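Local coordinates for protein diaminopimelate decarboxylase (Methanocaldococcus jannaschii, PDB 1TWI) that decarboxylates meso-diaminopimelate to L-lysine, the last step of lysine biosynthesis, using pyridoxal 5'-phosphate as cofactor in a homodimeric enzyme, at residues A[87-92]-A[106-111]. Residues are numbered along the deposited sequence; the frame is centred on the assembly and turned at random.
Sequences ADVVSG and KKIVFN. With PLP (pyridoxal-5'-phosphate), chain E.
Val89 and Phe110 meet as bridge partners of two parallel strands, their side chains on the helix-covered face that also carries Ala87 and Ile108. CG2 of Val89 lies against the neighbouring strand, 4.0 Å from Phe110 CG and equally close to the CG2 methyl of Ile108. Phe110 has CG anti to its backbone N (chi1 -162°), which swings the ring past the end of strand 87-89: CD1 comes 3.4 Å from Val89 O, and CE1 lies 3.5 Å from Ser91 N. The ring thus packs obliquely against the backbone where the chain leaves the strand and enters the next helix, with Ser91 as its N-cap. Ser91 OG caps Glu94 N and also hydrogen-bonds Asn396 O of the second subunit.

Four main-chain hydrogen bonds join the strands in parallel register. Ala87 and Val89 each supply both N-H and C=O, from Ala87 N to Lys107 O at one end to Asn111 N and Val89 O, 2.9 Å apart, at the other.

On the face that carries Asp88 and Val109, the Asp88 carboxylate accepts from Asn111 ND2 (OD1 to ND2, 2.7 Å). The carboxylate is met from above its plane, the two flat groups standing 88° apart, while Asp88 OD1 lies close to the plane of the Asn111 amide. ND2 also bonds Glu290, and OD1 of Asn111 accepts from Asn132, so the amide is held at both ends. Asp88 OD2, salt-bridged to Lys69, lies over the face of the cofactor's pyridine ring, 3.3 Å from N1.

The pair belongs to the TIM-type barrel of this decarboxylase family, joined by a beta-alpha-beta crossover through helix 92-100. That helix covers Val89 and Ile108, helix 117-125 reaches Phe110, and strands 62-67 and 130-133 flank the pair.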
ATOM      1  N   ALA A  87     -17.386  13.819 -11.536  1.00 10.80           N
ATOM      2  CA  ALA A  87     -16.143  13.178 -11.101  1.00 11.03           C
ATOM      3  C   ALA A  87     -15.093  14.154 -10.632  1.00 10.48           C
ATOM      4  O   ALA A  87     -14.860  15.166 -11.276  1.00 10.42           O
ATOM      5  CB  ALA A  87     -15.537  12.362 -12.259  1.00 11.52           C
ATOM      6  N   ASP A  88     -14.478  13.831  -9.506  1.00  9.78           N
ATOM      7  CA  ASP A  88     -13.320  14.576  -8.970  1.00 10.58           C
ATOM      8  C   ASP A  88     -12.120  13.635  -9.353  1.00 10.41           C
ATOM      9  O   ASP A  88     -11.982  12.579  -8.775  1.00 10.07           O
ATOM     10  CB  ASP A  88     -13.445  14.713  -7.443  1.00  8.26           C
ATOM     11  CG  ASP A  88     -12.086  14.771  -6.760  1.00 14.24           C
ATOM     12  OD1 ASP A  88     -11.061  15.192  -7.422  1.00 15.11           O
ATOM     13  OD2 ASP A  88     -11.997  14.359  -5.585  1.00 12.54           O
ATOM     14  N   VAL A  89     -11.283  14.009 -10.326  1.00 10.87           N
ATOM     15  CA  VAL A  89     -10.160  13.161 -10.731  1.00  9.53           C
ATOM     16  C   VAL A  89      -8.865  13.806 -10.271  1.00 10.82           C
ATOM     17  O   VAL A  89      -8.777  15.038 -10.211  1.00 11.61           O
ATOM     18  CB  VAL A  89     -10.151  12.956 -12.284  1.00  7.95           C
ATOM     19  CG1 VAL A  89     -11.505  12.234 -12.704  1.00 10.84           C
ATOM     20  CG2 VAL A  89      -9.997  14.365 -13.013  1.00  7.16           C
ATOM     21  N   VAL A  90      -7.852  13.004  -9.935  1.00 13.22           N
ATOM     22  CA  VAL A  90      -6.597  13.583  -9.417  1.00 11.46           C
ATOM     23  C   VAL A  90      -5.377  13.200 -10.244  1.00 11.94           C
ATOM     24  O   VAL A  90      -4.236  13.465  -9.868  1.00 10.56           O
ATOM     25  CB  VAL A  90      -6.373  13.177  -7.929  1.00 12.33           C
ATOM     26  CG1 VAL A  90      -7.427  13.779  -7.056  1.00 15.12           C
ATOM     27  CG2 VAL A  90      -6.374  11.697  -7.765  1.00 12.25           C
ATOM     28  N   SER A  91      -5.635  12.591 -11.402  1.00 11.62           N
ATOM     29  CA  SER A  91      -4.549  12.174 -12.300  1.00 10.53           C
ATOM     30  C   SER A  91      -5.063  11.974 -13.740  1.00 10.93           C
ATOM     31  O   SER A  91      -6.278  11.807 -13.974  1.00  8.32           O
ATOM     32  CB  SER A  91      -4.011  10.822 -11.819  1.00 12.87           C
ATOM     33  OG  SER A  91      -4.948   9.816 -12.216  1.00  8.22           O
ATOM     34  N   GLY A  92      -4.135  11.944 -14.697  1.00 10.18           N
ATOM     35  CA  GLY A  92      -4.541  11.659 -16.066  1.00 11.24           C
ATOM     36  C   GLY A  92      -5.255  10.288 -16.149  1.00 11.15           C
ATOM     37  O   GLY A  92      -6.148  10.131 -16.960  1.00 12.29           O
ATOM     38  N   LYS A 106     -18.456  18.844 -18.327  1.00 13.94           N
ATOM     39  CA  LYS A 106     -18.784  19.932 -17.434  1.00 16.31           C
ATOM     40  C   LYS A 106     -19.043  19.459 -16.023  1.00 14.88           C
ATOM     41  O   LYS A 106     -19.393  20.284 -15.198  1.00 14.96           O
ATOM     42  CB  LYS A 106     -20.009  20.723 -17.923  1.00 19.73           C
ATOM     43  CG  LYS A 106     -19.692  21.801 -18.947  1.00 26.82           C
ATOM     44  CD  LYS A 106     -18.361  22.581 -18.667  1.00 30.79           C
ATOM     45  CE  LYS A 106     -17.241  21.979 -19.516  1.00 27.29           C
ATOM     46  NZ  LYS A 106     -15.990  22.726 -19.324  1.00 34.82           N
ATOM     47  N   LYS A 107     -18.960  18.150 -15.761  1.00 14.31           N
ATOM     48  CA  LYS A 107     -19.118  17.660 -14.387  1.00 13.51           C
ATOM     49  C   LYS A 107     -17.792  17.043 -13.928  1.00 11.50           C
ATOM     50  O   LYS A 107     -17.771  16.228 -13.026  1.00 11.01           O
ATOM     51  CB  LYS A 107     -20.221  16.589 -14.283  1.00 12.37           C
ATOM     52  CG  LYS A 107     -21.626  17.142 -14.560  1.00 14.65           C
ATOM     53  CD  LYS A 107     -22.701  16.009 -14.443  1.00 14.05           C
ATOM     54  CE  LYS A 107     -24.157  16.575 -14.476  1.00 16.63           C
ATOM     55  NZ  LYS A 107     -25.160  15.461 -14.347  1.00 18.77           N
ATOM     56  N   ILE A 108     -16.702  17.412 -14.579  1.00  9.92           N
ATOM     57  CA  ILE A 108     -15.399  16.879 -14.175  1.00  8.59           C
ATOM     58  C   ILE A 108     -14.504  17.992 -13.625  1.00  9.52           C
ATOM     59  O   ILE A 108     -14.312  19.009 -14.315  1.00  9.41           O
ATOM     60  CB  ILE A 108     -14.688  16.195 -15.383  1.00  7.36           C
ATOM     61  CG1 ILE A 108     -15.495  14.947 -15.817  1.00  8.98           C
ATOM     62  CG2 ILE A 108     -13.276  15.684 -14.960  1.00  8.09           C
ATOM     63  CD1 ILE A 108     -14.926  14.233 -17.102  1.00  9.71           C
ATOM     64  N   VAL A 109     -13.975  17.806 -12.401  1.00  9.30           N
ATOM     65  CA  VAL A 109     -13.017  18.783 -11.844  1.00  9.34           C
ATOM     66  C   VAL A 109     -11.735  17.988 -11.603  1.00  9.15           C
ATOM     67  O   VAL A 109     -11.759  16.797 -11.260  1.00  9.55           O
ATOM     68  CB  VAL A 109     -13.493  19.477 -10.501  1.00  8.82           C
ATOM     69  CG1 VAL A 109     -14.709  20.454 -10.844  1.00  7.56           C
ATOM     70  CG2 VAL A 109     -13.927  18.438  -9.460  1.00 10.60           C
ATOM     71  N   PHE A 110     -10.616  18.659 -11.810  1.00  8.89           N
ATOM     72  CA  PHE A 110      -9.287  18.016 -11.701  1.00 10.82           C
ATOM     73  C   PHE A 110      -8.490  18.602 -10.516  1.00 10.03           C
ATOM     74  O   PHE A 110      -8.151  19.782 -10.513  1.00 10.99           O
ATOM     75  CB  PHE A 110      -8.542  18.275 -13.046  1.00 10.67           C
ATOM     76  CG  PHE A 110      -7.361  17.352 -13.306  1.00 12.33           C
ATOM     77  CD1 PHE A 110      -6.676  16.744 -12.256  1.00 12.22           C
ATOM     78  CD2 PHE A 110      -6.904  17.161 -14.620  1.00 13.61           C
ATOM     79  CE1 PHE A 110      -5.524  15.951 -12.478  1.00 14.56           C
ATOM     80  CE2 PHE A 110      -5.776  16.376 -14.877  1.00 13.70           C
ATOM     81  CZ  PHE A 110      -5.065  15.762 -13.792  1.00 14.82           C
ATOM     82  N   ASN A 111      -8.261  17.796  -9.486  1.00 11.36           N
ATOM     83  CA  ASN A 111      -7.476  18.191  -8.297  1.00 11.31           C
ATOM     84  C   ASN A 111      -6.087  17.606  -8.399  1.00 10.99           C
ATOM     85  O   ASN A 111      -5.868  16.648  -9.145  1.00 10.07           O
ATOM     86  CB  ASN A 111      -8.106  17.583  -7.014  1.00 11.75           C
ATOM     87  CG  ASN A 111      -9.290  18.354  -6.551  1.00 10.68           C
ATOM     88  OD1 ASN A 111      -9.156  19.522  -6.264  1.00 12.93           O
ATOM     89  ND2 ASN A 111     -10.480  17.709  -6.491  1.00 12.62           N
TER
HETATM   90  N1  PLP E1501     -11.589  15.846  -2.650  1.00 11.88           N
HETATM   91  C2  PLP E1501     -10.217  15.848  -2.475  1.00 13.84           C
HETATM   92  C2A PLP E1501      -9.457  17.092  -2.996  1.00  9.82           C
HETATM   93  C3  PLP E1501      -9.640  14.730  -1.879  1.00 13.40           C
HETATM   94  O3  PLP E1501      -8.291  14.765  -1.724  1.00 14.70           O
HETATM   95  C4  PLP E1501     -10.357  13.656  -1.422  1.00 12.19           C
HETATM   96  C4A PLP E1501      -9.603  12.452  -0.762  1.00 15.34           C
HETATM   97  O4A PLP E1501      -8.424  12.418  -0.919  1.00 31.71           O
HETATM   98  C5  PLP E1501     -11.760  13.646  -1.592  1.00 11.70           C
HETATM   99  C6  PLP E1501     -12.327  14.759  -2.193  1.00 10.63           C
HETATM  100  C5A PLP E1501     -12.721  12.553  -1.149  1.00 11.40           C
HETATM  101  O4P PLP E1501     -12.649  12.307   0.279  1.00 14.22           O
HETATM  102  P   PLP E1501     -13.646  11.307   0.999  1.00 12.13           P
HETATM  103  O1P PLP E1501     -13.208  11.342   2.405  1.00 12.88           O
HETATM  104  O2P PLP E1501     -13.399   9.969   0.362  1.00 12.61           O
HETATM  105  O3P PLP E1501     -15.009  11.802   0.814  1.00 13.65           O